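Local coordinates for protein coclaurine N-methyltransferase (Coptis japonica, PDB 6GKV) that transfers a methyl group from S-adenosyl-L-methionine to the ring nitrogen of coclaurine and probably of related tetrahydroisoquinolines in alkaloid biosynthesis, at residues R193-E198 with L222-H227; L32-Q37 with E238-D243; C94-E99 with G281-R286; E66-D71 with V153-S158. One frame throughout, in Å; residues are numbered along the deposited sequence.

Overall arrangement
From the N terminus, helix 21-39 opens the widest loop at 32-37; interaction 2 closes it at 238-243, tying that helix to the loop after strand 235-236. Residues 66-71 come next and meet 153-158 in interaction 4, which joins two cofactor-side segments wholly inside that loop. Before interaction 4 closes, 94-99 has opened interaction 3, completed at 281-286, where a loop is laid on helix 281-297; interaction 3 thus crosses both interaction 4 and interaction 2. Interaction 1 pairs two strands of the central sheet, 193-198 with 222-227, after interaction 4 has closed, and is nested inside interactions 2 and 3. Interactions 1 and 3 touch and share F2W; interactions 1 and 4 share SAH.

Interaction 1: residues R193-E198 with L222-H227; sequences RILVIE and LLFLEH. With F2W (6,7-dimethoxy-2-methyl-1,2,3,4-tetrahydroisoquinolin-2-ium), chain D; SAH (S-adenosyl-L-homocysteine), chain C.
Parallel strand pairing within the central sheet joins R193-I197 to L222-E226, and the C-terminal end of the first strand meets both bound ligands. The two strand axes run 4.9 Å apart and 3° from parallel. The amide of I194 reaches L222 O, F224 N answers at I194 O, V196 N takes F224 O, and E226 N takes V196 O, so the ladder threads alternate residues of each strand. L195, I197, F224 and E226 project to one face of the sheet, while I194, V196, L223 and L225 project to the other. On the first face, L195 CD2 rests 3.7 Å from F224 CB, and I197 CD1 meets the F224 ring edge near its plane, 4.0 Å from CE2. On the second, L223 CD1 lies 3.8 Å from both I194 CG2 and V196 CG2.

In the Rossmann-like fold of S-adenosylmethionine-dependent methyltransferases, ligands gather at the C-terminal ends of the parallel strands, and this pair follows that rule. The backbone oxygen of I197 accepts a hydrogen bond from the amino nitrogen N of SAH at 3.0 Å. Just beyond, E198 turns with positive phi (62°), its amide still bonded to E226 O at 2.8 Å. Its side chain lies alongside that of E226, pointing the same way: E198 OE1 accepts from F2W NAH at 2.8 Å, while E198 OE2 sits 2.7 Å from E226 OE2, the carboxylate planes 42° apart. E198 OE2 also receives C94 N, and E226 OE1 is held by Y115 and H346.

Interaction 2: residues L32-Q37 with E238-D243; sequences LARRLQ and EPLDDD
R34 reaches from its helix towards L240 and D241. Its CB lies 4.0 Å from L240 CD1; CG stands anti to the carbonyl carbon (chi1 -70°), and the chain continues extended to CD before bending at chi3 (66°) to place NE. At the head, NH1 keeps near L240 CD1, which lies over one guanidinium face, and also salt-bridges E31, three residues earlier in the helix. NH2 forms a salt bridge with D241, meeting OD2 at 2.6 Å and donating to OD1 at 2.8 Å, so a single nitrogen faces both carboxylate oxygens. The contact fastens helix 21-39, in the N-terminal part of the chain, to the loop between strands 235-236 and 257-258, near the protein surface. L240 is its apolar wedge: the other methyl, CD2, sits over the centre of the R35 guanidinium, 3.4 Å from CZ. R35 NH2 donates to E238 O at 3.2 Å, and the same guanidinium has a cation-pi partner in W38. An alanine in place of R35 would probably leave E238 O without this donor and L240 CD2 without the flat group beneath it. Farther along the loop, D243 pairs instead with K3.

Interaction 3: residues C94-E99 with G281-R286; sequences CCYFKE and GKHFSR. With F2W (6,7-dimethoxy-2-methyl-1,2,3,4-tetrahydroisoquinolin-2-ium), chain D.
Flat groups meet between Y96, F97, H283 and R286. The Y96 and H283 rings form an offset stack, centroids 4.2 Å apart and planes at 14°, with H283 CE1 over the Y96 face. F97 receives R286 in two ways: R286 CB makes a CH-pi contact over the ring face, 3.9 Å from its centroid, while the arginine chain bends at chi3 (51°), which sets NE, and F97 CD2 lies over the centre of the guanidinium, 3.5 Å from R286 CZ.

One hydrogen bond adds direction. F97 N donates to H283 ND1 at 3.1 Å, almost in the plane of the imidazole, so the bond and the stack together fix the rotation of that ring.

Sulfur and methylene contacts join C94 to F284. C94 SG lies 3.6 Å from F284 CB and oblique to the phenyl ring, and C94 CB makes a CH-pi contact over its face. At its rim the same ring borders the F2W pocket, F284 CE2 lying 3.7 Å from F2W CAA.

The loop ahead of helix 104-118 is thus laid against the start of helix 281-297; Y96 and C95 also pack on helix 104-118, C94 on strand 272-279, and F284 meets F334 edge-to-face.

Interaction 4: residues E66-D71 with V153-S158; sequences EVETLD and VTNSVS. With SAH (S-adenosyl-L-homocysteine), chain C.
The adenine end of the cofactor pocket is where V67 and D71 meet N155 and S156, the latter two in the loop that follows strand 149-154 of the Rossmann-like sheet and leads into helix 157-168. N155 carries the contact with the base. Its chi1 (64°) puts CG between the backbone N and the carbonyl carbon, over one face of the adenine; the amide plane lies roughly parallel to the base, N155 CG stands 3.6 Å from SAH C2, and N155 CB 3.9 Å from the same atom. V67 CG1 makes a van der Waals contact with the exocyclic amino nitrogen, 3.5 Å from SAH N6, while the same methyl also borders the N155 amide. An alanine at N155 would probably open a gap beneath the adenine, leaving the base freer to tilt and V67 CG1 without its amide neighbour.

Beyond the base, D71 extends with CG anti to the backbone N (chi1 -175°) and brings its carboxylate up to the loop backbone. D71 OD1 touches S156 CB at 3.3 Å, and D71 OD2 lies 3.5 Å from N155 O. S156 itself occupies the N-cap of helix 157-168: its OG bonds mainly to Y75 O and only weakly to Q159 N at the helix start, and it is CB that meets D71.

Chemically, the carboxylate of D71 meets a carbonyl oxygen and a methylene across this contact and has the acid E76 close by; such a setting would be expected to disfavour two full negative charges and could raise the pKa of one of the acids.

Interaction 1: residues R193-E198 with L222-H227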
# COMPACT_ATOMS: atom_id res chain seq x y z
N ARG A 193 1.85 -14.13 20.78
CA ARG A 193 2.02 -14.17 19.34
C ARG A 193 0.92 -14.97 18.70
O ARG A 193 0.64 -16.11 19.08
CB ARG A 193 3.41 -14.69 18.99
CG ARG A 193 4.39 -13.54 18.74
CD ARG A 193 5.76 -13.82 19.29
NE ARG A 193 6.68 -12.69 19.15
CZ ARG A 193 6.74 -11.65 19.98
NH1 ARG A 193 5.92 -11.56 21.02
NH2 ARG A 193 7.63 -10.70 19.77
N ILE A 194 0.26 -14.31 17.75
CA ILE A 194 -0.79 -14.92 16.98
C ILE A 194 -0.30 -15.05 15.56
O ILE A 194 0.09 -14.08 14.92
CB ILE A 194 -2.06 -14.10 17.01
CG1 ILE A 194 -2.50 -13.91 18.46
CG2 ILE A 194 -3.16 -14.79 16.17
CD1 ILE A 194 -3.64 -12.93 18.61
N LEU A 195 -0.33 -16.28 15.07
CA LEU A 195 0.13 -16.59 13.74
C LEU A 195 -1.05 -16.97 12.87
O LEU A 195 -1.84 -17.82 13.25
CB LEU A 195 1.14 -17.72 13.79
CG LEU A 195 2.31 -17.44 14.74
CD1 LEU A 195 3.10 -18.71 14.97
CD2 LEU A 195 3.19 -16.38 14.13
N VAL A 196 -1.16 -16.32 11.72
CA VAL A 196 -2.25 -16.59 10.80
C VAL A 196 -1.72 -16.89 9.40
O VAL A 196 -1.39 -15.97 8.66
CB VAL A 196 -3.23 -15.40 10.72
CG1 VAL A 196 -4.46 -15.79 9.87
CG2 VAL A 196 -3.69 -14.99 12.11
N ILE A 197 -1.65 -18.17 9.04
CA ILE A 197 -1.09 -18.55 7.75
C ILE A 197 -2.16 -18.94 6.73
O ILE A 197 -2.67 -20.05 6.74
CB ILE A 197 -0.08 -19.71 7.90
CG1 ILE A 197 0.88 -19.41 9.03
CG2 ILE A 197 0.68 -19.96 6.57
CD1 ILE A 197 1.60 -18.08 8.87
N GLU A 198 -2.48 -17.98 5.86
CA GLU A 198 -3.36 -18.20 4.71
C GLU A 198 -4.75 -18.60 5.17
O GLU A 198 -5.24 -19.66 4.83
CB GLU A 198 -2.76 -19.23 3.75
CG GLU A 198 -1.49 -18.71 3.07
CD GLU A 198 -0.93 -19.64 2.01
OE1 GLU A 198 -1.69 -20.49 1.48
OE2 GLU A 198 0.27 -19.52 1.70
N LEU A 222 2.47 -9.68 19.26
CA LEU A 222 2.47 -9.44 17.81
C LEU A 222 1.48 -10.34 17.09
O LEU A 222 1.10 -11.40 17.59
CB LEU A 222 3.86 -9.64 17.22
CG LEU A 222 4.95 -8.83 17.94
CD1 LEU A 222 6.30 -8.99 17.30
CD2 LEU A 222 4.54 -7.37 18.01
N LEU A 223 1.06 -9.87 15.93
CA LEU A 223 0.27 -10.63 14.98
C LEU A 223 1.08 -10.82 13.70
O LEU A 223 1.45 -9.84 13.05
CB LEU A 223 -1.05 -9.90 14.66
CG LEU A 223 -1.80 -10.54 13.48
CD1 LEU A 223 -2.17 -11.96 13.82
CD2 LEU A 223 -3.05 -9.74 13.08
N PHE A 224 1.37 -12.07 13.33
CA PHE A 224 2.04 -12.32 12.06
C PHE A 224 1.08 -12.96 11.04
O PHE A 224 0.43 -13.98 11.32
CB PHE A 224 3.26 -13.21 12.24
CG PHE A 224 3.92 -13.57 10.93
CD1 PHE A 224 4.71 -12.64 10.25
CD2 PHE A 224 3.74 -14.82 10.37
CE1 PHE A 224 5.31 -12.97 9.04
CE2 PHE A 224 4.33 -15.14 9.15
CZ PHE A 224 5.12 -14.22 8.49
N LEU A 225 1.02 -12.36 9.85
CA LEU A 225 0.10 -12.80 8.80
C LEU A 225 0.77 -13.17 7.49
O LEU A 225 1.59 -12.43 6.98
CB LEU A 225 -0.93 -11.70 8.53
CG LEU A 225 -1.83 -11.94 7.32
CD1 LEU A 225 -2.73 -13.09 7.62
CD2 LEU A 225 -2.65 -10.69 7.02
N GLU A 226 0.39 -14.31 6.92
CA GLU A 226 0.73 -14.64 5.55
C GLU A 226 -0.55 -14.79 4.71
O GLU A 226 -1.49 -15.49 5.12
CB GLU A 226 1.57 -15.92 5.46
CG GLU A 226 2.00 -16.26 4.02
CD GLU A 226 2.71 -17.62 3.90
OE1 GLU A 226 3.91 -17.70 4.21
OE2 GLU A 226 2.07 -18.61 3.50
N HIS A 227 -0.57 -14.13 3.56
CA HIS A 227 -1.65 -14.33 2.60
C HIS A 227 -1.08 -14.31 1.21
O HIS A 227 -0.16 -13.55 0.93
CB HIS A 227 -2.72 -13.26 2.73
CG HIS A 227 -2.23 -11.88 2.49
ND1 HIS A 227 -2.34 -11.25 1.27
CD2 HIS A 227 -1.64 -10.98 3.32
CE1 HIS A 227 -1.85 -10.03 1.35
NE2 HIS A 227 -1.41 -9.84 2.58
CAM F2W D . -3.33 -23.81 -5.45
OAK F2W D . -3.83 -22.45 -5.49
CAB F2W D . -4.07 -21.99 -4.22
CAA F2W D . -3.81 -22.75 -3.07
CAF F2W D . -4.10 -22.18 -1.83
CAJ F2W D . -3.85 -22.84 -0.64
CAI F2W D . -4.66 -22.39 0.62
NAH F2W D . -4.36 -20.96 0.76
CAO F2W D . -5.35 -20.54 1.78
CAG F2W D . -4.91 -20.47 -0.50
CAE F2W D . -4.55 -20.89 -1.74
CAD F2W D . -4.84 -20.16 -2.89
CAC F2W D . -4.56 -20.70 -4.13
OAL F2W D . -4.79 -20.07 -5.32
CAN F2W D . -5.29 -18.72 -5.31
N SAH C . -2.52 -22.74 8.15
CA SAH C . -2.42 -24.10 7.64
CB SAH C . -3.49 -24.38 6.60
CG SAH C . -3.89 -23.19 5.72
SD SAH C . -5.32 -23.60 4.69
C SAH C . -1.05 -24.37 7.04
O SAH C . -0.33 -23.41 6.77
OXT SAH C . -0.65 -25.53 6.82
C5' SAH C . -6.48 -22.64 5.71
C4' SAH C . -6.71 -23.20 7.12
O4' SAH C . -7.66 -22.41 7.82
C3' SAH C . -7.25 -24.62 7.11
O3' SAH C . -6.69 -25.33 8.18
C2' SAH C . -8.72 -24.49 7.39
O2' SAH C . -9.16 -25.62 8.10
C1' SAH C . -8.76 -23.21 8.22
N9 SAH C . -10.04 -22.46 8.10
C8 SAH C . -10.68 -22.05 6.95
N7 SAH C . -11.82 -21.40 7.30
C5 SAH C . -11.91 -21.39 8.66
C6 SAH C . -12.86 -20.88 9.56
N6 SAH C . -13.95 -20.24 9.12
N1 SAH C . -12.67 -21.05 10.92
C2 SAH C . -11.55 -21.72 11.38
N3 SAH C . -10.62 -22.22 10.50
C4 SAH C . -10.80 -22.06 9.16

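Interaction 2: residues L32-Q37 with E238-D243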
# COMPACT_ATOMS: atom_id res chain seq x y z
N LEU A 32 -5.36 -16.68 -16.95
CA LEU A 32 -4.47 -15.82 -16.19
C LEU A 32 -4.22 -14.51 -16.93
O LEU A 32 -4.54 -13.44 -16.42
CB LEU A 32 -3.15 -16.53 -15.92
CG LEU A 32 -3.23 -17.69 -14.94
CD1 LEU A 32 -1.82 -18.14 -14.59
CD2 LEU A 32 -4.00 -17.25 -13.69
N ALA A 33 -3.68 -14.61 -18.14
CA ALA A 33 -3.49 -13.46 -19.01
C ALA A 33 -4.71 -12.56 -18.98
O ALA A 33 -4.59 -11.35 -18.81
CB ALA A 33 -3.21 -13.92 -20.43
N ARG A 34 -5.88 -13.16 -19.12
CA ARG A 34 -7.11 -12.38 -19.15
C ARG A 34 -7.47 -11.75 -17.80
O ARG A 34 -8.17 -10.73 -17.77
CB ARG A 34 -8.28 -13.24 -19.62
CG ARG A 34 -8.26 -13.66 -21.09
CD ARG A 34 -9.46 -14.57 -21.40
NE ARG A 34 -10.72 -13.85 -21.27
CZ ARG A 34 -11.75 -14.22 -20.50
NH1 ARG A 34 -11.69 -15.34 -19.78
NH2 ARG A 34 -12.84 -13.47 -20.47
N ARG A 35 -7.04 -12.36 -16.69
CA ARG A 35 -7.32 -11.79 -15.37
C ARG A 35 -6.41 -10.58 -15.15
O ARG A 35 -6.85 -9.53 -14.67
CB ARG A 35 -7.12 -12.82 -14.25
CG ARG A 35 -7.47 -12.27 -12.85
CD ARG A 35 -8.74 -12.91 -12.37
NE ARG A 35 -9.79 -11.95 -12.10
CZ ARG A 35 -11.06 -12.27 -11.93
NH1 ARG A 35 -11.96 -11.32 -11.70
NH2 ARG A 35 -11.43 -13.54 -12.00
N LEU A 36 -5.14 -10.71 -15.53
CA LEU A 36 -4.22 -9.58 -15.52
C LEU A 36 -4.80 -8.39 -16.30
O LEU A 36 -4.69 -7.23 -15.89
CB LEU A 36 -2.87 -9.97 -16.09
CG LEU A 36 -2.06 -10.94 -15.23
CD1 LEU A 36 -0.64 -11.00 -15.76
CD2 LEU A 36 -2.08 -10.52 -13.77
N GLN A 37 -5.43 -8.69 -17.42
CA GLN A 37 -5.94 -7.66 -18.31
C GLN A 37 -7.13 -6.96 -17.67
O GLN A 37 -7.31 -5.76 -17.81
CB GLN A 37 -6.32 -8.27 -19.66
CG GLN A 37 -6.93 -7.31 -20.66
CD GLN A 37 -5.91 -6.41 -21.29
OE1 GLN A 37 -4.84 -6.86 -21.73
NE2 GLN A 37 -6.22 -5.11 -21.35
N GLU A 238 -14.36 -14.61 -8.20
CA GLU A 238 -15.59 -14.83 -8.98
C GLU A 238 -15.26 -14.74 -10.47
O GLU A 238 -14.42 -13.95 -10.85
CB GLU A 238 -16.67 -13.80 -8.66
CG GLU A 238 -16.92 -13.53 -7.18
CD GLU A 238 -17.74 -12.25 -6.93
OE1 GLU A 238 -17.90 -11.45 -7.88
OE2 GLU A 238 -18.20 -12.05 -5.78
N PRO A 239 -15.94 -15.52 -11.33
CA PRO A 239 -15.60 -15.57 -12.77
C PRO A 239 -15.55 -14.21 -13.47
O PRO A 239 -16.42 -13.37 -13.19
CB PRO A 239 -16.71 -16.45 -13.36
CG PRO A 239 -17.16 -17.30 -12.22
CD PRO A 239 -17.05 -16.44 -10.99
N LEU A 240 -14.57 -14.00 -14.35
CA LEU A 240 -14.51 -12.78 -15.16
C LEU A 240 -15.76 -12.64 -15.97
O LEU A 240 -16.49 -11.65 -15.89
CB LEU A 240 -13.33 -12.80 -16.13
CG LEU A 240 -11.93 -12.77 -15.57
CD1 LEU A 240 -10.94 -13.11 -16.66
CD2 LEU A 240 -11.73 -11.39 -15.11
N ASP A 241 -15.97 -13.67 -16.78
CA ASP A 241 -17.14 -13.81 -17.62
C ASP A 241 -17.44 -15.30 -17.76
O ASP A 241 -16.74 -16.13 -17.17
CB ASP A 241 -16.91 -13.15 -18.98
CG ASP A 241 -15.70 -13.70 -19.71
OD1 ASP A 241 -15.04 -14.64 -19.22
OD2 ASP A 241 -15.41 -13.19 -20.81
N ASP A 242 -18.45 -15.64 -18.56
CA ASP A 242 -18.86 -17.03 -18.75
C ASP A 242 -17.74 -17.92 -19.30
O ASP A 242 -17.69 -19.11 -18.98
CB ASP A 242 -20.07 -17.08 -19.67
CG ASP A 242 -21.29 -16.44 -19.06
OD1 ASP A 242 -21.88 -17.04 -18.14
OD2 ASP A 242 -21.66 -15.32 -19.49
N ASP A 243 -16.85 -17.34 -20.11
CA ASP A 243 -15.73 -18.09 -20.68
C ASP A 243 -14.61 -18.36 -19.67
O ASP A 243 -13.67 -19.09 -19.97
CB ASP A 243 -15.17 -17.38 -21.91
CG ASP A 243 -16.13 -17.41 -23.09
OD1 ASP A 243 -17.12 -16.65 -23.09
OD2 ASP A 243 -15.90 -18.20 -24.03

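Interaction 3: residues C94-E99 with G281-R286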
# COMPACT_ATOMS: atom_id res chain seq x y z
N CYS A 94 2.22 -22.12 1.37
CA CYS A 94 3.46 -21.85 0.64
C CYS A 94 4.76 -22.30 1.35
O CYS A 94 4.96 -22.03 2.52
CB CYS A 94 3.55 -20.36 0.34
SG CYS A 94 4.87 -19.95 -0.79
N CYS A 95 5.61 -23.01 0.63
CA CYS A 95 6.92 -23.38 1.16
C CYS A 95 8.01 -22.50 0.54
O CYS A 95 7.77 -21.76 -0.41
CB CYS A 95 7.21 -24.84 0.92
SG CYS A 95 5.98 -25.87 1.67
N TYR A 96 9.21 -22.57 1.10
CA TYR A 96 10.27 -21.66 0.71
C TYR A 96 11.45 -22.39 0.08
O TYR A 96 12.15 -23.15 0.75
CB TYR A 96 10.72 -20.84 1.91
CG TYR A 96 11.50 -19.62 1.53
CD1 TYR A 96 12.89 -19.65 1.46
CD2 TYR A 96 10.85 -18.44 1.21
CE1 TYR A 96 13.61 -18.54 1.10
CE2 TYR A 96 11.57 -17.31 0.85
CZ TYR A 96 12.94 -17.36 0.80
OH TYR A 96 13.65 -16.24 0.44
N PHE A 97 11.64 -22.16 -1.21
CA PHE A 97 12.73 -22.77 -1.95
C PHE A 97 13.81 -21.70 -2.22
O PHE A 97 13.63 -20.84 -3.08
CB PHE A 97 12.22 -23.38 -3.27
CG PHE A 97 11.16 -24.44 -3.09
CD1 PHE A 97 9.84 -24.10 -2.84
CD2 PHE A 97 11.47 -25.79 -3.21
CE1 PHE A 97 8.86 -25.05 -2.69
CE2 PHE A 97 10.49 -26.76 -3.07
CZ PHE A 97 9.18 -26.40 -2.80
N LYS A 98 14.92 -21.76 -1.46
CA LYS A 98 16.03 -20.84 -1.68
C LYS A 98 16.89 -21.27 -2.87
O LYS A 98 17.27 -20.44 -3.70
CB LYS A 98 16.90 -20.69 -0.42
CG LYS A 98 16.76 -19.29 0.21
CD LYS A 98 17.68 -19.00 1.41
CE LYS A 98 17.25 -17.70 2.10
NZ LYS A 98 16.96 -17.86 3.56
N GLU A 99 17.17 -22.56 -2.99
CA GLU A 99 17.99 -23.06 -4.10
C GLU A 99 17.29 -24.09 -4.98
O GLU A 99 16.44 -24.85 -4.52
CB GLU A 99 19.28 -23.65 -3.56
CG GLU A 99 20.18 -22.66 -2.88
CD GLU A 99 21.27 -23.35 -2.11
OE1 GLU A 99 21.37 -23.11 -0.89
OE2 GLU A 99 22.01 -24.14 -2.73
N GLY A 281 6.31 -15.39 -6.20
CA GLY A 281 5.38 -16.47 -6.54
C GLY A 281 6.02 -17.79 -6.98
O GLY A 281 5.33 -18.82 -7.13
N LYS A 282 7.33 -17.78 -7.17
CA LYS A 282 8.07 -18.98 -7.57
C LYS A 282 8.09 -20.02 -6.45
O LYS A 282 8.23 -21.21 -6.69
CB LYS A 282 9.51 -18.61 -7.97
CG LYS A 282 9.65 -18.14 -9.40
CD LYS A 282 11.04 -18.46 -9.95
CE LYS A 282 12.13 -17.78 -9.12
NZ LYS A 282 13.16 -17.05 -9.92
N HIS A 283 7.99 -19.55 -5.21
CA HIS A 283 7.95 -20.45 -4.07
C HIS A 283 6.65 -21.24 -4.00
O HIS A 283 6.66 -22.46 -3.81
CB HIS A 283 8.16 -19.67 -2.78
CG HIS A 283 9.45 -18.92 -2.73
ND1 HIS A 283 10.64 -19.51 -2.36
CD2 HIS A 283 9.73 -17.62 -2.98
CE1 HIS A 283 11.60 -18.61 -2.39
NE2 HIS A 283 11.08 -17.45 -2.75
N PHE A 284 5.53 -20.56 -4.16
CA PHE A 284 4.29 -21.33 -4.11
C PHE A 284 4.12 -22.10 -5.41
O PHE A 284 3.50 -23.17 -5.44
CB PHE A 284 3.07 -20.45 -3.82
CG PHE A 284 1.93 -21.23 -3.21
CD1 PHE A 284 2.18 -22.47 -2.67
CD2 PHE A 284 0.66 -20.71 -3.09
CE1 PHE A 284 1.19 -23.22 -2.10
CE2 PHE A 284 -0.34 -21.47 -2.48
CZ PHE A 284 -0.07 -22.73 -2.00
N SER A 285 4.70 -21.59 -6.49
CA SER A 285 4.63 -22.32 -7.74
C SER A 285 5.36 -23.64 -7.56
O SER A 285 4.84 -24.69 -7.92
CB SER A 285 5.23 -21.52 -8.89
OG SER A 285 4.99 -22.20 -10.11
N ARG A 286 6.55 -23.59 -6.97
CA ARG A 286 7.36 -24.79 -6.86
C ARG A 286 6.75 -25.75 -5.85
O ARG A 286 6.82 -26.97 -6.02
CB ARG A 286 8.79 -24.44 -6.47
CG ARG A 286 9.64 -23.94 -7.64
CD ARG A 286 11.12 -24.27 -7.44
NE ARG A 286 11.31 -25.69 -7.12
CZ ARG A 286 12.41 -26.19 -6.57
NH1 ARG A 286 13.42 -25.39 -6.27
NH2 ARG A 286 12.48 -27.50 -6.30
CAM F2W D . -3.33 -23.81 -5.45
OAK F2W D . -3.83 -22.45 -5.49
CAB F2W D . -4.07 -21.99 -4.22
CAA F2W D . -3.81 -22.75 -3.07
CAF F2W D . -4.10 -22.18 -1.83
CAJ F2W D . -3.85 -22.84 -0.64
CAI F2W D . -4.66 -22.39 0.62
NAH F2W D . -4.36 -20.96 0.76
CAO F2W D . -5.35 -20.54 1.78
CAG F2W D . -4.91 -20.47 -0.50
CAE F2W D . -4.55 -20.89 -1.74
CAD F2W D . -4.84 -20.16 -2.89
CAC F2W D . -4.56 -20.70 -4.13
OAL F2W D . -4.79 -20.07 -5.32
CAN F2W D . -5.29 -18.72 -5.31

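Interaction 4: residues E66-D71 with V153-S158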
# COMPACT_ATOMS: atom_id res chain seq x y z
N GLU A 66 -20.15 -18.84 3.52
CA GLU A 66 -19.96 -20.23 3.09
C GLU A 66 -19.00 -21.01 4.00
O GLU A 66 -18.14 -21.73 3.50
CB GLU A 66 -19.45 -20.28 1.64
CG GLU A 66 -20.21 -19.39 0.66
CD GLU A 66 -21.63 -19.86 0.39
OE1 GLU A 66 -21.91 -21.05 0.65
OE2 GLU A 66 -22.46 -19.05 -0.07
N VAL A 67 -19.15 -20.86 5.31
CA VAL A 67 -18.14 -21.33 6.27
C VAL A 67 -18.07 -22.86 6.42
O VAL A 67 -16.98 -23.43 6.38
CB VAL A 67 -18.40 -20.74 7.67
CG1 VAL A 67 -17.27 -21.11 8.63
CG2 VAL A 67 -18.57 -19.23 7.56
N GLU A 68 -19.21 -23.50 6.62
CA GLU A 68 -19.22 -24.94 6.85
C GLU A 68 -19.30 -25.73 5.53
O GLU A 68 -18.90 -26.90 5.50
CB GLU A 68 -20.36 -25.36 7.79
CG GLU A 68 -20.01 -25.19 9.28
CD GLU A 68 -18.90 -26.14 9.75
OE1 GLU A 68 -18.58 -27.11 9.03
OE2 GLU A 68 -18.32 -25.87 10.82
N THR A 69 -19.79 -25.11 4.46
CA THR A 69 -19.67 -25.70 3.12
C THR A 69 -18.26 -25.46 2.51
O THR A 69 -17.95 -25.99 1.44
CB THR A 69 -20.76 -25.17 2.14
OG1 THR A 69 -20.88 -23.75 2.25
CG2 THR A 69 -22.14 -25.82 2.40
N LEU A 70 -17.43 -24.66 3.19
CA LEU A 70 -16.00 -24.57 2.88
C LEU A 70 -15.24 -25.67 3.62
O LEU A 70 -14.32 -26.27 3.06
CB LEU A 70 -15.43 -23.19 3.24
CG LEU A 70 -13.91 -22.94 3.25
CD1 LEU A 70 -13.23 -23.41 1.96
CD2 LEU A 70 -13.60 -21.47 3.54
N ASP A 71 -15.63 -25.92 4.87
CA ASP A 71 -15.02 -27.00 5.65
C ASP A 71 -15.41 -28.39 5.13
O ASP A 71 -14.79 -29.38 5.49
CB ASP A 71 -15.40 -26.88 7.13
CG ASP A 71 -14.69 -27.91 8.01
OD1 ASP A 71 -13.46 -27.79 8.19
OD2 ASP A 71 -15.35 -28.85 8.50
N VAL A 153 -5.99 -23.45 16.49
CA VAL A 153 -7.44 -23.33 16.36
C VAL A 153 -7.96 -23.74 14.98
O VAL A 153 -7.54 -23.20 13.96
CB VAL A 153 -7.93 -21.91 16.63
CG1 VAL A 153 -9.44 -21.86 16.56
CG2 VAL A 153 -7.45 -21.45 17.99
N THR A 154 -8.90 -24.69 14.97
CA THR A 154 -9.45 -25.23 13.73
C THR A 154 -10.95 -25.45 13.83
O THR A 154 -11.45 -25.70 14.91
CB THR A 154 -8.83 -26.58 13.39
OG1 THR A 154 -7.41 -26.50 13.55
CG2 THR A 154 -9.12 -26.91 11.98
N ASN A 155 -11.67 -25.37 12.72
CA ASN A 155 -13.07 -25.79 12.69
C ASN A 155 -13.22 -27.15 12.00
O ASN A 155 -14.32 -27.54 11.59
CB ASN A 155 -13.93 -24.74 11.99
CG ASN A 155 -13.58 -24.58 10.52
OD1 ASN A 155 -12.49 -24.95 10.08
ND2 ASN A 155 -14.50 -23.99 9.76
N SER A 156 -12.11 -27.86 11.89
CA SER A 156 -12.02 -29.11 11.13
C SER A 156 -11.71 -30.29 12.05
O SER A 156 -10.60 -30.43 12.55
CB SER A 156 -10.96 -28.97 10.03
OG SER A 156 -10.57 -30.21 9.49
N VAL A 157 -12.71 -31.14 12.26
CA VAL A 157 -12.58 -32.29 13.16
C VAL A 157 -11.44 -33.21 12.76
O VAL A 157 -10.89 -33.93 13.60
CB VAL A 157 -13.88 -33.12 13.20
CG1 VAL A 157 -15.02 -32.30 13.77
CG2 VAL A 157 -14.22 -33.63 11.80
N SER A 158 -11.07 -33.18 11.48
CA SER A 158 -9.97 -33.98 10.98
C SER A 158 -8.60 -33.37 11.33
O SER A 158 -7.62 -34.09 11.47
CB SER A 158 -10.11 -34.14 9.47
OG SER A 158 -8.89 -34.45 8.85
N SAH C . -2.52 -22.74 8.15
CA SAH C . -2.42 -24.10 7.64
CB SAH C . -3.49 -24.38 6.60
CG SAH C . -3.89 -23.19 5.72
SD SAH C . -5.32 -23.60 4.69
C SAH C . -1.05 -24.37 7.04
O SAH C . -0.33 -23.41 6.77
OXT SAH C . -0.65 -25.53 6.82
C5' SAH C . -6.48 -22.64 5.71
C4' SAH C . -6.71 -23.20 7.12
O4' SAH C . -7.66 -22.41 7.82
C3' SAH C . -7.25 -24.62 7.11
O3' SAH C . -6.69 -25.33 8.18
C2' SAH C . -8.72 -24.49 7.39
O2' SAH C . -9.16 -25.62 8.10
C1' SAH C . -8.76 -23.21 8.22
N9 SAH C . -10.04 -22.46 8.10
C8 SAH C . -10.68 -22.05 6.95
N7 SAH C . -11.82 -21.40 7.30
C5 SAH C . -11.91 -21.39 8.66
C6 SAH C . -12.86 -20.88 9.56
N6 SAH C . -13.95 -20.24 9.12
N1 SAH C . -12.67 -21.05 10.92
C2 SAH C . -11.55 -21.72 11.38
N3 SAH C . -10.62 -22.22 10.50
C4 SAH C . -10.80 -22.06 9.16